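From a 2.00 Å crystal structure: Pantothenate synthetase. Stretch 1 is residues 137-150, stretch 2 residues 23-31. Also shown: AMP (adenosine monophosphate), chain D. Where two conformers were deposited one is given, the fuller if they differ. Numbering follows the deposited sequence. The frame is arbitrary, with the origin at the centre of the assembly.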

# COMPACT_ATOMS: atom_id res chain seq x y z
N LYS A 137 4.37 -2.82 5.47
CA LYS A 137 5.24 -4.00 5.32
C LYS A 137 5.42 -4.78 6.63
O LYS A 137 5.30 -6.01 6.68
CB LYS A 137 6.60 -3.55 4.77
CG LYS A 137 6.58 -3.20 3.28
CD LYS A 137 7.88 -2.45 2.89
CE LYS A 137 7.98 -2.26 1.36
NZ LYS A 137 8.47 -3.50 0.67
N LEU A 138 5.70 -4.04 7.71
CA LEU A 138 5.95 -4.62 9.03
C LEU A 138 4.72 -5.36 9.56
O LEU A 138 4.82 -6.39 10.25
CB LEU A 138 6.35 -3.52 10.00
CG LEU A 138 7.78 -3.01 9.77
CD1 LEU A 138 8.08 -1.80 10.64
CD2 LEU A 138 8.82 -4.14 10.04
N LEU A 139 3.56 -4.82 9.24
CA LEU A 139 2.30 -5.40 9.68
C LEU A 139 2.00 -6.67 8.89
O LEU A 139 1.41 -7.63 9.43
CB LEU A 139 1.18 -4.36 9.48
CG LEU A 139 1.11 -3.25 10.53
CD1 LEU A 139 -0.05 -2.25 10.23
CD2 LEU A 139 0.93 -3.85 11.91
N GLN A 140 2.42 -6.66 7.63
CA GLN A 140 2.16 -7.77 6.72
C GLN A 140 3.09 -8.92 7.10
O GLN A 140 2.76 -10.09 6.98
CB GLN A 140 2.40 -7.34 5.28
CG GLN A 140 1.31 -6.40 4.69
CD GLN A 140 -0.03 -7.12 4.49
OE1 GLN A 140 -0.89 -7.12 5.37
NE2 GLN A 140 -0.19 -7.77 3.33
N ILE A 141 4.26 -8.56 7.60
CA ILE A 141 5.24 -9.53 8.04
C ILE A 141 4.83 -10.10 9.40
O ILE A 141 4.80 -11.30 9.58
CB ILE A 141 6.67 -8.91 8.12
CG1 ILE A 141 7.15 -8.50 6.72
CG2 ILE A 141 7.65 -9.90 8.75
CD1 ILE A 141 8.33 -7.49 6.74
N THR A 142 4.49 -9.23 10.35
CA THR A 142 4.33 -9.68 11.74
C THR A 142 2.92 -10.21 12.05
O THR A 142 2.75 -11.02 12.95
CB THR A 142 4.64 -8.56 12.72
OG1 THR A 142 3.83 -7.42 12.39
CG2 THR A 142 6.12 -8.16 12.61
N LYS A 143 1.92 -9.72 11.31
CA LYS A 143 0.52 -10.12 11.48
C LYS A 143 0.16 -10.26 12.95
O LYS A 143 -0.19 -11.34 13.42
CB LYS A 143 0.22 -11.42 10.72
CG LYS A 143 0.31 -11.25 9.21
CD LYS A 143 0.34 -12.60 8.48
CE LYS A 143 1.58 -13.41 8.85
NZ LYS A 143 1.83 -14.51 7.87
N PRO A 144 0.26 -9.15 13.69
CA PRO A 144 -0.01 -9.18 15.12
C PRO A 144 -1.49 -9.00 15.40
O PRO A 144 -2.23 -8.52 14.53
CB PRO A 144 0.76 -7.96 15.64
CG PRO A 144 0.68 -6.99 14.49
CD PRO A 144 0.79 -7.84 13.25
N ASN A 145 -1.89 -9.34 16.61
CA ASN A 145 -3.23 -9.07 17.11
C ASN A 145 -3.34 -7.64 17.61
O ASN A 145 -4.39 -6.98 17.43
CB ASN A 145 -3.57 -10.03 18.25
CG ASN A 145 -3.58 -11.47 17.81
OD1 ASN A 145 -2.71 -12.26 18.19
ND2 ASN A 145 -4.57 -11.82 17.00
N ASN A 146 -2.27 -7.16 18.25
CA ASN A 146 -2.24 -5.85 18.88
C ASN A 146 -1.02 -5.01 18.52
O ASN A 146 0.12 -5.48 18.61
CB ASN A 146 -2.33 -5.96 20.40
CG ASN A 146 -3.65 -6.58 20.86
OD1 ASN A 146 -4.73 -6.07 20.58
ND2 ASN A 146 -3.55 -7.69 21.55
N LEU A 147 -1.27 -3.77 18.13
CA LEU A 147 -0.20 -2.84 17.76
C LEU A 147 -0.12 -1.70 18.79
O LEU A 147 -1.13 -1.06 19.07
CB LEU A 147 -0.46 -2.23 16.37
CG LEU A 147 0.59 -1.23 15.85
CD1 LEU A 147 1.96 -1.87 15.78
CD2 LEU A 147 0.18 -0.61 14.46
N TYR A 148 1.08 -1.43 19.30
CA TYR A 148 1.27 -0.40 20.34
C TYR A 148 2.03 0.80 19.77
O TYR A 148 3.11 0.65 19.21
CB TYR A 148 1.96 -1.01 21.60
CG TYR A 148 1.09 -2.10 22.17
CD1 TYR A 148 0.20 -1.84 23.19
CD2 TYR A 148 1.07 -3.36 21.61
CE1 TYR A 148 -0.67 -2.82 23.67
CE2 TYR A 148 0.22 -4.34 22.07
CZ TYR A 148 -0.65 -4.07 23.10
OH TYR A 148 -1.49 -5.08 23.55
N LEU A 149 1.41 1.99 19.90
CA LEU A 149 1.92 3.23 19.34
C LEU A 149 1.89 4.31 20.42
O LEU A 149 1.00 4.32 21.28
CB LEU A 149 1.06 3.69 18.15
CG LEU A 149 0.91 2.81 16.90
CD1 LEU A 149 -0.03 3.47 15.90
CD2 LEU A 149 2.28 2.55 16.26
N GLY A 150 2.86 5.24 20.37
CA GLY A 150 2.90 6.33 21.31
C GLY A 150 2.07 7.52 20.82
O GLY A 150 2.09 7.88 19.64
P AMP D . 10.46 5.77 17.20
O1P AMP D . 11.43 4.66 17.60
O2P AMP D . 10.77 7.14 17.71
O3P AMP D . 10.11 5.75 15.76
O5' AMP D . 9.15 5.42 18.09
C5' AMP D . 8.61 4.10 18.18
C4' AMP D . 7.30 4.12 18.93
O4' AMP D . 7.54 4.61 20.29
C3' AMP D . 6.23 5.03 18.31
O3' AMP D . 4.93 4.46 18.53
C2' AMP D . 6.38 6.30 19.13
O2' AMP D . 5.26 7.17 19.15
C1' AMP D . 6.70 5.73 20.51
N9 AMP D . 7.33 6.72 21.40
C8 AMP D . 8.41 7.48 21.10
N7 AMP D . 8.70 8.31 22.13
C5 AMP D . 7.78 8.11 23.10
C6 AMP D . 7.52 8.66 24.45
N6 AMP D . 8.31 9.62 24.93
N1 AMP D . 6.48 8.18 25.16
C2 AMP D . 5.68 7.23 24.63
N3 AMP D . 5.86 6.67 23.41
C4 AMP D . 6.88 7.06 22.61
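Stretch 2, residues 23-31: QQKIGFVPT

Stretch 2 runs as a β-strand from Ile26 onward, after an irregular lead-in at residues 23-25, and it pairs in parallel with strand 146-150 of stretch 1. The two strand axes approach to 4.8 Å, their N-to-C directions differ by 30°, and the signed crossing angle is -30°. Helix 137-142 precedes that strand and runs nearly the other way: its axis makes 147° with strand 26-31 and comes no closer than 10.5 Å, a spacing that leaves room for a layer of side chains. The chain leaves helical geometry at Lys143, whose phi is positive (41°), and Pro144 and Asn145 lead into the strand.

The register follows from the bridges Asn146 with Gly27 and Leu147 with Phe28, the latter with CA atoms 5.0 Å apart. The hydrogen bonds alternate as parallel pairing requires: Asn146 N donates to Ile26 O (3.0 Å), Phe28 N to Asn146 O (2.8 Å), and Tyr148 N to Phe28 O (3.2 Å, 164° at the hydrogen). Ile26 O also accepts from Asn145 N at 2.9 Å, though the angle there is only 132°. At the start of the pairing a side chain takes part: Asn145 OD1 accepts from Ile26 N at 2.7 Å and 166°.

Phe28 has the largest area covered by stretch 1, 135 Å² of its surface. With chi1 at 175° (t), its ring packs against the side chains of Leu138, Leu139 and Thr142. Thr142 sits over one ring face, its CG2 4.1 Å from the centroid of the Phe28 ring and 11° off the normal, a CH-pi contact. Thr142 OG1 meanwhile donates to Leu138 O at 2.6 Å, so the hydroxyl is satisfied within the helix. Leu139 CD2 meets the ring edge at Phe28 CD1 (4.3 Å), and Leu138 CB lies 4.1 Å from Phe28 CE1. Packing continues with Pro144 CB against Phe28 CB (3.5 Å) and Leu147 CD1 against Phe28 CD1 (3.7 Å); that same Leu147 CD1 reaches Pro30 CD at 3.5 Å.

On the sheet face bearing Asn146, Gly27 leaves space for the Tyr148 ring, whose CE2 is 4.1 Å from Gly27 CA; an ideal CB on Gly27 would stand a tight 3.4 Å from Tyr148 CE2. Tyr148 CB also packs on Val29 CG2 at 4.0 Å.

Farther along, a water donates to both Pro30 O (3.0 Å) and Tyr148 O (2.6 Å), linking the strands, and hydrogen-bonds AMP O3' at 2.8 Å. Gly150 N donates directly to AMP O3' at 2.9 Å.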

# COMPACT_ATOMS: atom_id res chain seq x y z
N GLN A 23 -3.95 -19.56 19.47
CA GLN A 23 -4.35 -19.29 20.84
C GLN A 23 -3.56 -18.13 21.44
O GLN A 23 -4.01 -17.46 22.37
CB GLN A 23 -4.14 -20.53 21.70
CG GLN A 23 -4.60 -21.82 21.05
CD GLN A 23 -6.05 -21.75 20.61
OE1 GLN A 23 -6.80 -20.88 21.06
NE2 GLN A 23 -6.45 -22.66 19.72
N GLN A 24 -2.38 -17.89 20.89
CA GLN A 24 -1.44 -16.93 21.45
C GLN A 24 -1.69 -15.53 20.89
O GLN A 24 -1.57 -15.31 19.69
CB GLN A 24 0.00 -17.38 21.19
CG GLN A 24 0.36 -18.66 21.94
CD GLN A 24 1.80 -19.09 21.71
OE1 GLN A 24 2.54 -19.34 22.67
NE2 GLN A 24 2.21 -19.16 20.45
N LYS A 25 -2.06 -14.61 21.77
CA LYS A 25 -2.21 -13.21 21.41
C LYS A 25 -0.83 -12.65 21.12
O LYS A 25 0.08 -12.78 21.95
CB LYS A 25 -2.86 -12.42 22.54
CG LYS A 25 -4.25 -12.88 22.91
CD LYS A 25 -5.22 -11.69 22.94
CE LYS A 25 -5.25 -10.97 21.59
NZ LYS A 25 -6.24 -9.83 21.52
N ILE A 26 -0.68 -12.02 19.96
CA ILE A 26 0.59 -11.42 19.57
C ILE A 26 0.53 -9.90 19.67
O ILE A 26 -0.34 -9.26 19.06
CB ILE A 26 0.97 -11.81 18.14
CG1 ILE A 26 0.85 -13.32 17.95
CG2 ILE A 26 2.37 -11.31 17.80
CD1 ILE A 26 1.35 -13.81 16.61
N GLY A 27 1.45 -9.33 20.44
CA GLY A 27 1.61 -7.89 20.50
C GLY A 27 2.85 -7.41 19.76
O GLY A 27 3.92 -8.03 19.83
N PHE A 28 2.72 -6.30 19.05
CA PHE A 28 3.83 -5.83 18.22
C PHE A 28 4.21 -4.40 18.56
O PHE A 28 3.35 -3.51 18.60
CB PHE A 28 3.45 -5.95 16.74
CG PHE A 28 4.49 -5.36 15.80
CD1 PHE A 28 4.10 -4.62 14.68
CD2 PHE A 28 5.85 -5.54 16.03
CE1 PHE A 28 5.05 -4.08 13.81
CE2 PHE A 28 6.82 -5.00 15.16
CZ PHE A 28 6.42 -4.28 14.05
N VAL A 29 5.48 -4.16 18.81
CA VAL A 29 5.94 -2.79 19.06
C VAL A 29 7.02 -2.39 18.04
O VAL A 29 8.17 -2.75 18.20
CB VAL A 29 6.50 -2.61 20.49
CG1 VAL A 29 6.91 -1.14 20.73
CG2 VAL A 29 5.47 -3.01 21.58
N PRO A 30 6.66 -1.65 16.98
CA PRO A 30 7.70 -1.25 16.01
C PRO A 30 8.51 -0.09 16.56
O PRO A 30 7.96 0.79 17.23
CB PRO A 30 6.89 -0.80 14.77
CG PRO A 30 5.56 -0.31 15.36
CD PRO A 30 5.31 -1.21 16.58
N THR A 31 9.82 -0.07 16.30
CA THR A 31 10.66 1.05 16.77
C THR A 31 11.78 1.22 15.76
O THR A 31 11.94 0.41 14.86
CB THR A 31 11.28 0.78 18.19
OG1 THR A 31 12.50 0.04 18.08
CG2 THR A 31 10.32 -0.01 19.09
O HOH W 1 5.23 1.73 18.08